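Local coordinates for protein alkaline phosphatase (Thermus thermophilus, PDB 7KWD) that binds zinc and magnesium ions, forms a homodimer and, as expected for an alkaline phosphatase, probably removes phosphate groups from phosphorylated compounds, at residues A[59-64]-A[337-343]; A[86-92]-A[107-111]; A[115-119]-A[474-478]; A[130-136]-A[172-176]; A[233-239]-A[284-289]. Residue numbers count along the deposited sequence, not the author numbering.

Contact 1 (A[59-64]-A[337-343]); sequences AYARRR and QGVDLLE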
# COMPACT_ATOMS: atom_id res chain seq x y z
N ALA A 59 -8.89 11.20 -3.15
CA ALA A 59 -9.33 11.68 -4.45
C ALA A 59 -10.81 11.99 -4.43
O ALA A 59 -11.24 13.02 -4.96
CB ALA A 59 -9.03 10.63 -5.52
N TYR A 60 -11.60 11.12 -3.79
CA TYR A 60 -13.05 11.33 -3.79
C TYR A 60 -13.40 12.65 -3.10
O TYR A 60 -14.25 13.41 -3.58
CB TYR A 60 -13.74 10.16 -3.11
CG TYR A 60 -15.25 10.21 -3.26
CD1 TYR A 60 -16.03 10.89 -2.36
CD2 TYR A 60 -15.90 9.60 -4.35
CE1 TYR A 60 -17.40 10.97 -2.51
CE2 TYR A 60 -17.29 9.67 -4.48
CZ TYR A 60 -18.02 10.35 -3.58
OH TYR A 60 -19.40 10.45 -3.71
N ALA A 61 -12.81 12.91 -1.94
CA ALA A 61 -13.11 14.15 -1.24
C ALA A 61 -12.81 15.37 -2.12
O ALA A 61 -13.62 16.30 -2.24
CB ALA A 61 -12.34 14.20 0.08
N ARG A 62 -11.64 15.38 -2.77
CA ARG A 62 -11.27 16.53 -3.58
C ARG A 62 -12.14 16.62 -4.82
O ARG A 62 -12.79 17.64 -5.06
CB ARG A 62 -9.80 16.45 -3.98
CG ARG A 62 -8.84 16.93 -2.88
CD ARG A 62 -7.40 16.40 -3.13
NE ARG A 62 -6.43 17.02 -2.23
CZ ARG A 62 -5.92 18.23 -2.41
NH1 ARG A 62 -6.25 18.99 -3.46
NH2 ARG A 62 -5.08 18.71 -1.51
N ARG A 63 -12.22 15.51 -5.58
CA ARG A 63 -12.86 15.52 -6.88
C ARG A 63 -14.38 15.59 -6.80
O ARG A 63 -15.02 16.25 -7.63
CB ARG A 63 -12.43 14.28 -7.64
CG ARG A 63 -12.93 14.21 -9.04
CD ARG A 63 -12.28 13.05 -9.75
NE ARG A 63 -12.95 12.73 -11.00
CZ ARG A 63 -12.48 13.03 -12.21
NH1 ARG A 63 -11.31 13.65 -12.36
NH2 ARG A 63 -13.16 12.67 -13.29
N ARG A 64 -15.00 14.88 -5.85
CA ARG A 64 -16.46 14.81 -5.83
C ARG A 64 -17.09 15.62 -4.73
O ARG A 64 -18.30 15.86 -4.76
CB ARG A 64 -16.97 13.37 -5.64
CG ARG A 64 -16.36 12.32 -6.52
CD ARG A 64 -16.32 12.76 -7.94
NE ARG A 64 -17.64 12.79 -8.55
CZ ARG A 64 -18.05 13.71 -9.41
NH1 ARG A 64 -17.25 14.72 -9.76
NH2 ARG A 64 -19.27 13.61 -9.93
N GLN A 337 -12.19 7.98 -13.55
CA GLN A 337 -13.61 7.66 -13.71
C GLN A 337 -14.10 6.77 -12.58
O GLN A 337 -15.23 6.92 -12.10
CB GLN A 337 -13.86 6.98 -15.05
CG GLN A 337 -13.71 7.89 -16.26
CD GLN A 337 -14.59 9.10 -16.15
OE1 GLN A 337 -15.82 8.98 -16.11
NE2 GLN A 337 -13.98 10.27 -16.06
N GLY A 338 -13.26 5.84 -12.12
CA GLY A 338 -13.67 4.95 -11.05
C GLY A 338 -14.06 5.68 -9.78
O GLY A 338 -14.87 5.19 -8.99
N VAL A 339 -13.45 6.84 -9.54
CA VAL A 339 -13.82 7.65 -8.39
C VAL A 339 -15.21 8.23 -8.60
O VAL A 339 -16.07 8.19 -7.71
CB VAL A 339 -12.77 8.75 -8.17
CG1 VAL A 339 -13.19 9.74 -7.11
CG2 VAL A 339 -11.37 8.11 -7.81
N ASP A 340 -15.45 8.83 -9.77
CA ASP A 340 -16.78 9.34 -10.06
C ASP A 340 -17.82 8.25 -9.91
O ASP A 340 -18.90 8.48 -9.36
CB ASP A 340 -16.84 9.89 -11.48
CG ASP A 340 -15.89 11.03 -11.71
OD1 ASP A 340 -15.57 11.76 -10.74
OD2 ASP A 340 -15.46 11.18 -12.87
N LEU A 341 -17.51 7.04 -10.37
CA LEU A 341 -18.47 5.94 -10.40
C LEU A 341 -18.84 5.43 -9.01
O LEU A 341 -19.75 4.60 -8.90
CB LEU A 341 -17.88 4.81 -11.24
CG LEU A 341 -18.24 4.57 -12.70
CD1 LEU A 341 -19.12 5.66 -13.24
CD2 LEU A 341 -17.03 4.37 -13.58
N LEU A 342 -18.18 5.91 -7.96
CA LEU A 342 -18.61 5.58 -6.61
C LEU A 342 -19.75 6.45 -6.14
O LEU A 342 -20.49 6.05 -5.23
CB LEU A 342 -17.44 5.70 -5.63
CG LEU A 342 -16.27 4.76 -5.87
CD1 LEU A 342 -15.32 4.69 -4.66
CD2 LEU A 342 -16.73 3.34 -6.18
N GLU A 343 -19.89 7.66 -6.69
CA GLU A 343 -20.89 8.58 -6.16
C GLU A 343 -22.31 8.04 -6.32
O GLU A 343 -23.15 8.34 -5.45
CB GLU A 343 -20.76 9.96 -6.82
CG GLU A 343 -21.69 11.03 -6.18
CD GLU A 343 -21.40 12.47 -6.67
OE1 GLU A 343 -21.79 13.44 -5.98
OE2 GLU A 343 -20.79 12.64 -7.74

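Contact 2 (A[86-92]-A[107-111]); sequences YSLTSYV and KTVNG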
# COMPACT_ATOMS: atom_id res chain seq x y z
N TYR A 86 3.01 -7.81 11.00
CA TYR A 86 3.10 -9.26 11.13
C TYR A 86 2.95 -9.71 12.59
O TYR A 86 3.37 -9.04 13.54
CB TYR A 86 4.39 -9.79 10.55
CG TYR A 86 5.68 -9.18 11.01
CD1 TYR A 86 6.35 -9.65 12.13
CD2 TYR A 86 6.30 -8.20 10.25
CE1 TYR A 86 7.58 -9.11 12.52
CE2 TYR A 86 7.50 -7.66 10.62
CZ TYR A 86 8.14 -8.12 11.75
OH TYR A 86 9.35 -7.59 12.11
N SER A 87 2.32 -10.87 12.75
CA SER A 87 2.13 -11.45 14.08
C SER A 87 3.29 -12.43 14.34
O SER A 87 4.26 -12.49 13.58
CB SER A 87 0.77 -12.13 14.15
OG SER A 87 0.66 -13.11 13.15
N LEU A 88 3.17 -13.24 15.39
CA LEU A 88 4.33 -14.01 15.87
C LEU A 88 4.75 -15.10 14.88
O LEU A 88 5.96 -15.35 14.72
CB LEU A 88 4.01 -14.61 17.23
CG LEU A 88 5.11 -15.39 17.95
CD1 LEU A 88 6.43 -14.64 17.95
CD2 LEU A 88 4.62 -15.67 19.37
N THR A 89 3.78 -15.75 14.22
CA THR A 89 4.05 -16.86 13.31
C THR A 89 3.54 -16.63 11.88
O THR A 89 3.70 -17.53 11.05
CB THR A 89 3.43 -18.17 13.83
OG1 THR A 89 2.00 -18.08 13.86
CG2 THR A 89 3.92 -18.46 15.20
N SER A 90 2.99 -15.46 11.57
CA SER A 90 2.43 -15.22 10.25
C SER A 90 2.72 -13.80 9.79
O SER A 90 2.44 -12.85 10.52
CB SER A 90 0.92 -15.40 10.24
OG SER A 90 0.39 -14.96 9.01
N TYR A 91 3.20 -13.66 8.57
CA TYR A 91 3.41 -12.34 8.00
C TYR A 91 2.12 -11.62 7.69
O TYR A 91 2.19 -10.45 7.31
CB TYR A 91 4.26 -12.47 6.76
CG TYR A 91 5.66 -12.58 7.21
CD1 TYR A 91 6.30 -11.46 7.61
CD2 TYR A 91 6.29 -13.79 7.37
CE1 TYR A 91 7.52 -11.50 8.07
CE2 TYR A 91 7.56 -13.83 7.85
CZ TYR A 91 8.16 -12.65 8.20
OH TYR A 91 9.45 -12.52 8.72
N VAL A 92 0.97 -12.24 7.89
CA VAL A 92 -0.31 -11.56 7.80
C VAL A 92 -1.06 -11.76 9.10
O VAL A 92 -1.43 -12.89 9.45
CB VAL A 92 -1.14 -12.04 6.62
CG1 VAL A 92 -2.48 -11.28 6.55
CG2 VAL A 92 -0.33 -11.91 5.33
N LYS A 107 4.35 -9.68 20.34
CA LYS A 107 3.72 -10.43 19.27
C LYS A 107 3.03 -11.63 19.88
O LYS A 107 3.58 -12.29 20.78
CB LYS A 107 4.74 -10.91 18.25
CG LYS A 107 5.64 -9.81 17.71
CD LYS A 107 4.96 -9.11 16.56
CE LYS A 107 5.93 -8.31 15.69
NZ LYS A 107 5.18 -7.39 14.76
N THR A 108 1.81 -11.91 19.41
CA THR A 108 1.05 -13.09 19.80
C THR A 108 0.65 -13.85 18.55
O THR A 108 0.85 -13.41 17.42
CB THR A 108 -0.19 -12.72 20.62
OG1 THR A 108 -1.08 -11.92 19.82
CG2 THR A 108 0.22 -11.93 21.84
N VAL A 109 0.15 -15.04 18.79
CA VAL A 109 -0.42 -15.87 17.74
C VAL A 109 -1.81 -15.33 17.42
O VAL A 109 -2.54 -14.88 18.31
CB VAL A 109 -0.46 -17.32 18.21
CG1 VAL A 109 -1.37 -18.11 17.31
CG2 VAL A 109 0.98 -17.88 18.26
N ASN A 110 -2.18 -15.37 16.13
CA ASN A 110 -3.50 -14.90 15.72
C ASN A 110 -4.58 -15.63 16.50
O ASN A 110 -4.56 -16.87 16.58
CB ASN A 110 -3.71 -15.13 14.21
CG ASN A 110 -2.76 -14.28 13.33
OD1 ASN A 110 -2.05 -13.40 13.83
ND2 ASN A 110 -2.74 -14.57 12.02
N GLY A 111 -5.50 -14.88 17.11
CA GLY A 111 -6.65 -15.55 17.70
C GLY A 111 -7.07 -15.23 19.12
O GLY A 111 -8.27 -15.05 19.39
O HOH W 1 0.53 -15.82 14.47

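Contact 3 (A[115-119]-A[474-478]); sequences IHADG and NPVMS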
# COMPACT_ATOMS: atom_id res chain seq x y z
N ILE A 115 -3.27 -12.54 25.30
CA ILE A 115 -2.89 -13.86 25.77
C ILE A 115 -1.98 -14.48 24.73
O ILE A 115 -2.08 -14.19 23.53
CB ILE A 115 -4.16 -14.71 26.01
CG1 ILE A 115 -3.90 -15.90 26.92
CG2 ILE A 115 -4.75 -15.16 24.64
CD1 ILE A 115 -5.18 -16.70 27.27
N HIS A 116 -1.10 -15.38 25.19
CA HIS A 116 -0.23 -16.11 24.30
C HIS A 116 -0.85 -17.45 23.93
O HIS A 116 -1.78 -17.92 24.57
CB HIS A 116 1.14 -16.33 24.94
CG HIS A 116 2.07 -15.18 24.76
ND1 HIS A 116 2.22 -14.54 23.54
CD2 HIS A 116 2.87 -14.53 25.62
CE1 HIS A 116 3.06 -13.54 23.67
NE2 HIS A 116 3.49 -13.52 24.93
N ALA A 117 -0.30 -18.10 22.90
CA ALA A 117 -0.90 -19.35 22.43
C ALA A 117 -0.90 -20.44 23.50
O ALA A 117 -1.61 -21.44 23.35
CB ALA A 117 -0.15 -19.87 21.20
N ASP A 118 -0.11 -20.29 24.55
CA ASP A 118 -0.05 -21.28 25.61
C ASP A 118 -0.95 -20.91 26.77
O ASP A 118 -0.92 -21.57 27.80
CB ASP A 118 1.39 -21.45 26.11
CG ASP A 118 1.92 -20.20 26.79
OD1 ASP A 118 1.18 -19.19 26.85
OD2 ASP A 118 3.08 -20.22 27.28
N GLY A 119 -1.72 -19.83 26.64
CA GLY A 119 -2.59 -19.40 27.71
C GLY A 119 -2.01 -18.38 28.66
O GLY A 119 -2.74 -17.84 29.49
N ASN A 474 5.17 -7.11 29.35
CA ASN A 474 4.42 -8.34 29.23
C ASN A 474 5.40 -9.41 28.76
O ASN A 474 6.36 -9.11 28.04
CB ASN A 474 3.27 -8.21 28.22
CG ASN A 474 1.99 -7.68 28.86
OD1 ASN A 474 1.49 -8.22 29.83
ND2 ASN A 474 1.44 -6.61 28.28
N PRO A 475 5.16 -10.66 29.11
CA PRO A 475 6.07 -11.71 28.65
C PRO A 475 6.02 -11.93 27.15
O PRO A 475 5.01 -11.68 26.47
CB PRO A 475 5.60 -12.95 29.42
CG PRO A 475 4.14 -12.66 29.77
CD PRO A 475 4.09 -11.16 29.99
N VAL A 476 7.12 -12.45 26.66
CA VAL A 476 7.38 -12.71 25.26
C VAL A 476 7.35 -14.21 25.01
O VAL A 476 7.62 -15.02 25.90
CB VAL A 476 8.76 -12.10 24.92
CG1 VAL A 476 9.28 -12.64 23.61
CG2 VAL A 476 8.68 -10.55 24.92
N MET A 477 7.01 -14.58 23.78
CA MET A 477 7.11 -15.94 23.26
C MET A 477 7.84 -15.83 21.93
O MET A 477 7.60 -14.89 21.17
CB MET A 477 5.72 -16.60 23.08
CG MET A 477 5.64 -17.90 22.25
SD MET A 477 3.97 -18.66 22.20
CE MET A 477 3.54 -18.64 23.94
N SER A 478 8.73 -16.78 21.66
CA SER A 478 9.47 -16.80 20.41
C SER A 478 8.61 -17.44 19.33
O SER A 478 7.66 -18.18 19.60
CB SER A 478 10.77 -17.58 20.55
OG SER A 478 10.50 -18.97 20.56

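Contact 4 (A[130-136]-A[172-176]); sequences KEAGKAV and FGAEV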
# COMPACT_ATOMS: atom_id res chain seq x y z
N LYS A 130 -6.73 2.02 33.63
CA LYS A 130 -7.80 2.03 34.63
C LYS A 130 -7.24 1.84 36.03
O LYS A 130 -7.63 2.55 36.96
CB LYS A 130 -8.82 0.94 34.31
CG LYS A 130 -9.99 1.02 35.32
CD LYS A 130 -11.09 0.03 35.02
CE LYS A 130 -12.27 0.72 34.38
NZ LYS A 130 -13.02 1.54 35.37
N GLU A 131 -6.27 0.93 36.19
CA GLU A 131 -5.66 0.73 37.51
C GLU A 131 -4.97 1.99 38.00
O GLU A 131 -4.83 2.17 39.22
CB GLU A 131 -4.65 -0.42 37.48
CG GLU A 131 -5.34 -1.79 37.29
CD GLU A 131 -4.36 -2.92 37.02
OE1 GLU A 131 -3.14 -2.75 37.28
OE2 GLU A 131 -4.84 -3.99 36.55
N ALA A 132 -4.53 2.85 37.09
CA ALA A 132 -3.88 4.10 37.44
C ALA A 132 -4.86 5.26 37.53
O ALA A 132 -4.43 6.42 37.58
CB ALA A 132 -2.80 4.42 36.42
N GLY A 133 -6.15 4.99 37.49
CA GLY A 133 -7.15 6.00 37.72
C GLY A 133 -7.69 6.69 36.49
O GLY A 133 -8.41 7.68 36.63
N LYS A 134 -7.34 6.23 35.30
CA LYS A 134 -7.95 6.82 34.11
C LYS A 134 -9.31 6.18 33.87
O LYS A 134 -9.48 4.98 34.02
CB LYS A 134 -7.05 6.61 32.87
CG LYS A 134 -5.53 6.98 33.04
CD LYS A 134 -5.30 8.46 33.00
CE LYS A 134 -3.82 8.81 33.38
NZ LYS A 134 -3.60 10.25 33.29
N ALA A 135 -10.29 7.01 33.47
CA ALA A 135 -11.51 6.51 32.85
C ALA A 135 -11.18 5.89 31.50
O ALA A 135 -10.22 6.28 30.82
CB ALA A 135 -12.51 7.65 32.69
N VAL A 136 -11.98 4.90 31.11
CA VAL A 136 -11.77 4.14 29.88
C VAL A 136 -13.04 4.18 29.05
O VAL A 136 -14.14 3.99 29.58
CB VAL A 136 -11.38 2.68 30.18
CG1 VAL A 136 -11.24 1.85 28.90
CG2 VAL A 136 -10.11 2.61 30.98
N PHE A 172 -14.91 -5.57 34.11
CA PHE A 172 -13.86 -4.57 33.92
C PHE A 172 -14.35 -3.18 34.32
O PHE A 172 -13.63 -2.43 34.99
CB PHE A 172 -13.37 -4.57 32.47
CG PHE A 172 -12.25 -3.58 32.22
CD1 PHE A 172 -10.96 -3.81 32.69
CD2 PHE A 172 -12.50 -2.40 31.54
CE1 PHE A 172 -9.93 -2.88 32.46
CE2 PHE A 172 -11.47 -1.46 31.30
CZ PHE A 172 -10.19 -1.70 31.77
N GLY A 173 -15.57 -2.84 33.94
CA GLY A 173 -16.16 -1.59 34.38
C GLY A 173 -15.73 -0.32 33.67
O GLY A 173 -15.64 0.74 34.30
N ALA A 174 -15.48 -0.38 32.36
CA ALA A 174 -15.11 0.85 31.66
C ALA A 174 -16.26 1.85 31.72
O ALA A 174 -17.44 1.47 31.77
CB ALA A 174 -14.74 0.58 30.20
N GLU A 175 -15.90 3.14 31.69
CA GLU A 175 -16.91 4.17 31.86
C GLU A 175 -17.84 4.28 30.67
O GLU A 175 -19.01 4.67 30.83
CB GLU A 175 -16.23 5.52 32.15
CG GLU A 175 -15.81 5.71 33.63
CD GLU A 175 -14.51 4.96 34.04
OE1 GLU A 175 -13.89 4.20 33.22
OE2 GLU A 175 -14.10 5.14 35.21
N VAL A 176 -17.35 3.96 29.47
CA VAL A 176 -18.14 4.07 28.25
C VAL A 176 -17.87 2.85 27.36
O VAL A 176 -16.72 2.57 27.01
CB VAL A 176 -17.83 5.35 27.44
CG1 VAL A 176 -18.59 5.34 26.10
CG2 VAL A 176 -18.14 6.60 28.24

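Contact 5 (A[233-239]-A[284-289]); sequences YEIDRRF and GATLWD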
# COMPACT_ATOMS: atom_id res chain seq x y z
N TYR A 233 -22.68 -0.31 7.98
CA TYR A 233 -21.81 0.58 7.22
C TYR A 233 -22.40 1.98 7.08
O TYR A 233 -23.61 2.15 6.91
CB TYR A 233 -21.59 0.01 5.83
CG TYR A 233 -20.83 -1.27 5.76
CD1 TYR A 233 -19.45 -1.29 5.94
CD2 TYR A 233 -21.48 -2.48 5.46
CE1 TYR A 233 -18.73 -2.49 5.83
CE2 TYR A 233 -20.78 -3.66 5.36
CZ TYR A 233 -19.40 -3.66 5.55
OH TYR A 233 -18.66 -4.82 5.46
N GLU A 234 -21.51 2.97 7.11
CA GLU A 234 -21.91 4.34 6.80
C GLU A 234 -22.75 4.44 5.51
O GLU A 234 -23.74 5.17 5.47
CB GLU A 234 -20.68 5.24 6.69
CG GLU A 234 -20.96 6.68 6.29
CD GLU A 234 -21.77 7.48 7.31
OE1 GLU A 234 -21.91 7.07 8.50
OE2 GLU A 234 -22.29 8.53 6.91
N ILE A 235 -22.36 3.73 4.45
CA ILE A 235 -23.12 3.88 3.21
C ILE A 235 -24.58 3.48 3.42
O ILE A 235 -25.49 4.09 2.85
CB ILE A 235 -22.46 3.09 2.07
CG1 ILE A 235 -23.06 3.52 0.73
CG2 ILE A 235 -22.58 1.58 2.27
CD1 ILE A 235 -22.39 2.92 -0.49
N ASP A 236 -24.82 2.49 4.26
CA ASP A 236 -26.18 2.02 4.50
C ASP A 236 -26.91 2.96 5.45
O ASP A 236 -28.06 3.32 5.21
CB ASP A 236 -26.13 0.58 5.02
CG ASP A 236 -25.50 -0.39 4.00
OD1 ASP A 236 -25.72 -0.21 2.79
OD2 ASP A 236 -24.80 -1.35 4.41
N ARG A 237 -26.24 3.42 6.51
CA ARG A 237 -26.84 4.40 7.40
C ARG A 237 -27.26 5.64 6.63
O ARG A 237 -28.35 6.18 6.85
CB ARG A 237 -25.85 4.76 8.51
CG ARG A 237 -26.30 5.84 9.47
CD ARG A 237 -25.11 6.49 10.19
NE ARG A 237 -24.53 7.50 9.32
CZ ARG A 237 -25.03 8.73 9.19
NH1 ARG A 237 -26.10 9.08 9.90
NH2 ARG A 237 -24.47 9.60 8.37
N ARG A 238 -26.38 6.12 5.74
CA ARG A 238 -26.57 7.39 5.06
C ARG A 238 -27.72 7.33 4.06
O ARG A 238 -28.57 8.22 4.04
CB ARG A 238 -25.27 7.81 4.36
CG ARG A 238 -25.32 9.19 3.68
CD ARG A 238 -23.90 9.66 3.26
NE ARG A 238 -23.14 10.02 4.45
CZ ARG A 238 -23.11 11.24 4.96
NH1 ARG A 238 -23.78 12.21 4.36
NH2 ARG A 238 -22.41 11.48 6.07
N PHE A 239 -27.77 6.28 3.24
CA PHE A 239 -28.66 6.23 2.09
C PHE A 239 -29.84 5.29 2.24
O PHE A 239 -30.75 5.36 1.42
CB PHE A 239 -27.87 5.82 0.85
CG PHE A 239 -26.81 6.79 0.49
CD1 PHE A 239 -27.13 8.10 0.19
CD2 PHE A 239 -25.50 6.40 0.49
CE1 PHE A 239 -26.15 9.00 -0.13
CE2 PHE A 239 -24.51 7.31 0.16
CZ PHE A 239 -24.83 8.60 -0.15
N GLY A 284 -17.11 1.06 -2.50
CA GLY A 284 -18.00 2.14 -2.08
C GLY A 284 -18.30 2.09 -0.59
O GLY A 284 -18.42 3.12 0.07
N ALA A 285 -18.44 0.89 -0.04
CA ALA A 285 -18.61 0.80 1.40
C ALA A 285 -17.34 1.22 2.15
O ALA A 285 -17.41 1.95 3.15
CB ALA A 285 -19.03 -0.61 1.80
N THR A 286 -16.17 0.82 1.65
CA THR A 286 -14.92 1.24 2.25
C THR A 286 -14.81 2.76 2.28
O THR A 286 -14.45 3.35 3.30
CB THR A 286 -13.75 0.66 1.48
OG1 THR A 286 -13.86 -0.76 1.50
CG2 THR A 286 -12.44 1.11 2.08
N LEU A 287 -15.13 3.39 1.16
CA LEU A 287 -15.03 4.83 1.06
C LEU A 287 -15.87 5.52 2.12
O LEU A 287 -15.40 6.44 2.78
CB LEU A 287 -15.46 5.28 -0.34
CG LEU A 287 -15.79 6.76 -0.48
CD1 LEU A 287 -14.52 7.59 -0.39
CD2 LEU A 287 -16.47 7.04 -1.83
N TRP A 288 -17.14 5.11 2.26
CA TRP A 288 -18.01 5.82 3.19
C TRP A 288 -17.61 5.58 4.64
O TRP A 288 -17.79 6.48 5.47
CB TRP A 288 -19.49 5.48 2.93
CG TRP A 288 -19.98 6.34 1.80
CD1 TRP A 288 -20.20 5.95 0.52
CD2 TRP A 288 -20.25 7.74 1.84
NE1 TRP A 288 -20.59 7.01 -0.24
CE2 TRP A 288 -20.63 8.13 0.55
CE3 TRP A 288 -20.21 8.70 2.84
CZ2 TRP A 288 -20.96 9.44 0.23
CZ3 TRP A 288 -20.55 10.01 2.52
CH2 TRP A 288 -20.93 10.37 1.23
N ASP A 289 -17.05 4.42 4.98
CA ASP A 289 -16.56 4.24 6.35
C ASP A 289 -15.27 5.03 6.57
O ASP A 289 -14.98 5.49 7.68
CB ASP A 289 -16.36 2.75 6.68
CG ASP A 289 -17.63 2.12 7.27
OD1 ASP A 289 -18.72 2.44 6.77
OD2 ASP A 289 -17.56 1.34 8.26
O HOH W 2 -19.71 2.39 4.36

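Contact 1 (A[59-64]-A[337-343])
V339 forms the apolar centre, its side chain set as a knob into the hole made by A59, Y60, R63 and R64 on helix 51-65. A59 is small enough to admit it, with CB 4.1 Å from V339 CG2, and the ring of Y60 lies alongside, CD2 3.9 Å from V339 CG1. Y60 then reaches on past L342 (Y60 CE2 to L342 CB 4.1 Å), and its backing includes L287 and L291 of helix 283-306. Outward, the long arginines carry their charge beyond this packing. R63 grips D340 in a two-pronged salt bridge, NE to OD1 and NH2 to OD2 both 2.8 Å. R64 NH2 meets E343 OE2 at 2.8 Å in a salt bridge whose hydrogen-bond geometry is weak, while D340 OD1, over the guanidinium face 3.2 Å from R64 NE, attracts through charge alone. A knob-into-hole contact edged by a four-residue salt-bridge network thus ties helix 51-65 to the short helix 337-340 and the type I turn D340-E343.

Contact 2 (A[86-92]-A[107-111])
K107 opens the second segment and buries the most surface here. Its long side chain crosses to Y86, where NZ donates to the Y86 backbone O at 2.7 Å and rides over the ring in a cation-pi contact, 4.0 Å from the centroid; a lysine has both the reach and the charge for this, and D456 pairs with NZ in a salt bridge. Nearer the backbone, K107 CB packs 3.9 Å from L88 CB. T108 joins through its main chain: its O accepts from L88 N at 3.1 Å, whereas its hydroxyl turns to N100. V109 adds branched apolar bulk, with CG2 4.4 Å from L88 CD2 and 4.3 Å from T89 CG2. N110 suits its polar surroundings because its amide can both give and accept. ND2 makes a weak hydrogen bond to V92 O (3.3 Å) and another to S331 O of the second subunit, and OD1 lies 2.8 Å from S87 OG. A water accepts from N110 N and donates to S87 OG, and it also bonds to T89 OG1. G111 then turns away with positive phi, conformationally easy for glycine. Segment 86-92 leads from strand 80-84 toward helix 95-104, which begins with S95, a zinc ligand and the predicted phosphoserine nucleophile; 107-111 leaves that helix, and helix 479-487 packs on L88, T89 and V109.

Contact 3 (A[115-119]-A[474-478])
A type I beta turn, H116 to G119, in the loop between helices 95-104 and 125-131, is closed by G119 N donating to H116 O at 2.8 Å, and it meets the extended, irregular segment 474-478 leading into helix 479-487. Glycine fits the last turn position because phi there is positive. The polar link between the segments comes from H116: NE2 donates to P475 O at 2.8 Å with a nearly straight angle of 162°. Proline has no amide hydrogen, but its carbonyl remains a good acceptor, and it lies near the ring plane at the imidazole edge where the N-H points. Contacts with the ring face belong to M477, the residue with the most surface covered. Its CB stands almost on the ring normal, 4.0 Å from the H116 centroid, a CH-pi contact, while SD approaches obliquely at 5.1 Å from that centroid. Van der Waals packing completes the joint: the flexible, unbranched methionine reaches across to the turn, where its SD is 4.4 Å from A117 CB, and A482 and I485 of helix 479-487 pack against it as well. D118 directs its carboxylate oxygen OD1 to T120. At the tip of the methionine, CE rests 3.5 Å from H116 CB and 3.6 Å from D118 CG.

Contact 4 (A[130-136]-A[172-176])
This contact lies at the start of a beta-alpha-beta crossover in the central sheet: helix 125-131, ended by a Schellman motif with G133 at the positive-phi C' position, leads into strand 135-140, and the chain returns after helix 162-172 to enter the parallel strand 176-178. Sheet pairing begins at V136 O, which accepts from V176 N (3.2 Å) and weakly from E175 N (2.9 Å). On the same residue, V136 N is satisfied by a side chain, E175 OE1 at 2.9 Å; a glutamate folded back on itself can stand in for a strand carbonyl. That OE1 also forms a salt bridge with K130 NZ at 3.5 Å. The lysine amine in turn donates to G173 O, 2.9 Å away, just past the end of helix 162-172. A174 N is served elsewhere, by Y177 OH. Apolar contacts lie beside these bonds: V136 CG1 packs 3.9 Å from A174 CB and 4.1 Å from F172 CE2, and the aliphatic arm of K130 crosses the F172 ring, with CD 4.0 Å from the centroid.

Contact 5 (A[233-239]-A[284-289])
Two helices cross steeply here, 234-239 over 284-289, with axes 8.7 Å apart at 79°, and W288 is the knob that fills the hole between E234, I235, R238 and F239. A flat, wide indole offers a face large enough for two partners: R238 CD makes a CH-pi contact 3.8 Å from the six-membered ring centroid, and F239 presents its edge to the indole, T-shaped, with centroids 5.6 Å apart. I235, branched and apolar, wedges CG1 3.8 Å from W288 CD1 and CG2 4.2 Å from A285 CB; small A285 and G284 leave room for it. E234 packs CG 3.9 Å from W288 CB, while its carboxylate draws R237 and R238 into a salt-bridge network along its own helix. The first two amides of helix 234-239 have no acceptor within the helix and turn toward D289. E234 N donates directly to D289 OD1 at 2.9 Å, and I235 N donates to a water (3.0 Å) that passes hydrogen bonds on to D289 OD1 and A285 O, both 2.6 Å from the water oxygen.

Overall arrangement
The five contacts fall into two touching pairs and one outlier. Contacts 1 and 5, centres 14 Å apart, meet where L287 of 284-289 packs on Y60 and L342. Contacts 2 and 3, with centres 11 Å apart, join where H116 CE1 approaches K107 O at 3.2 Å and L88 lies against M477. Contact 4 stands alone in the sheet, its nearest atoms about 10 Å from contact 3. The metal centre lies between the pairs: the V92 side chain of contact 2 and the Y233 side chain of contact 5 are about 9 and 10 Å from bound zinc. Contacts 1 and 2, 36 Å apart between centres within one chain, meet across the dimer, where Y91 of the second subunit packs on A59 and R63.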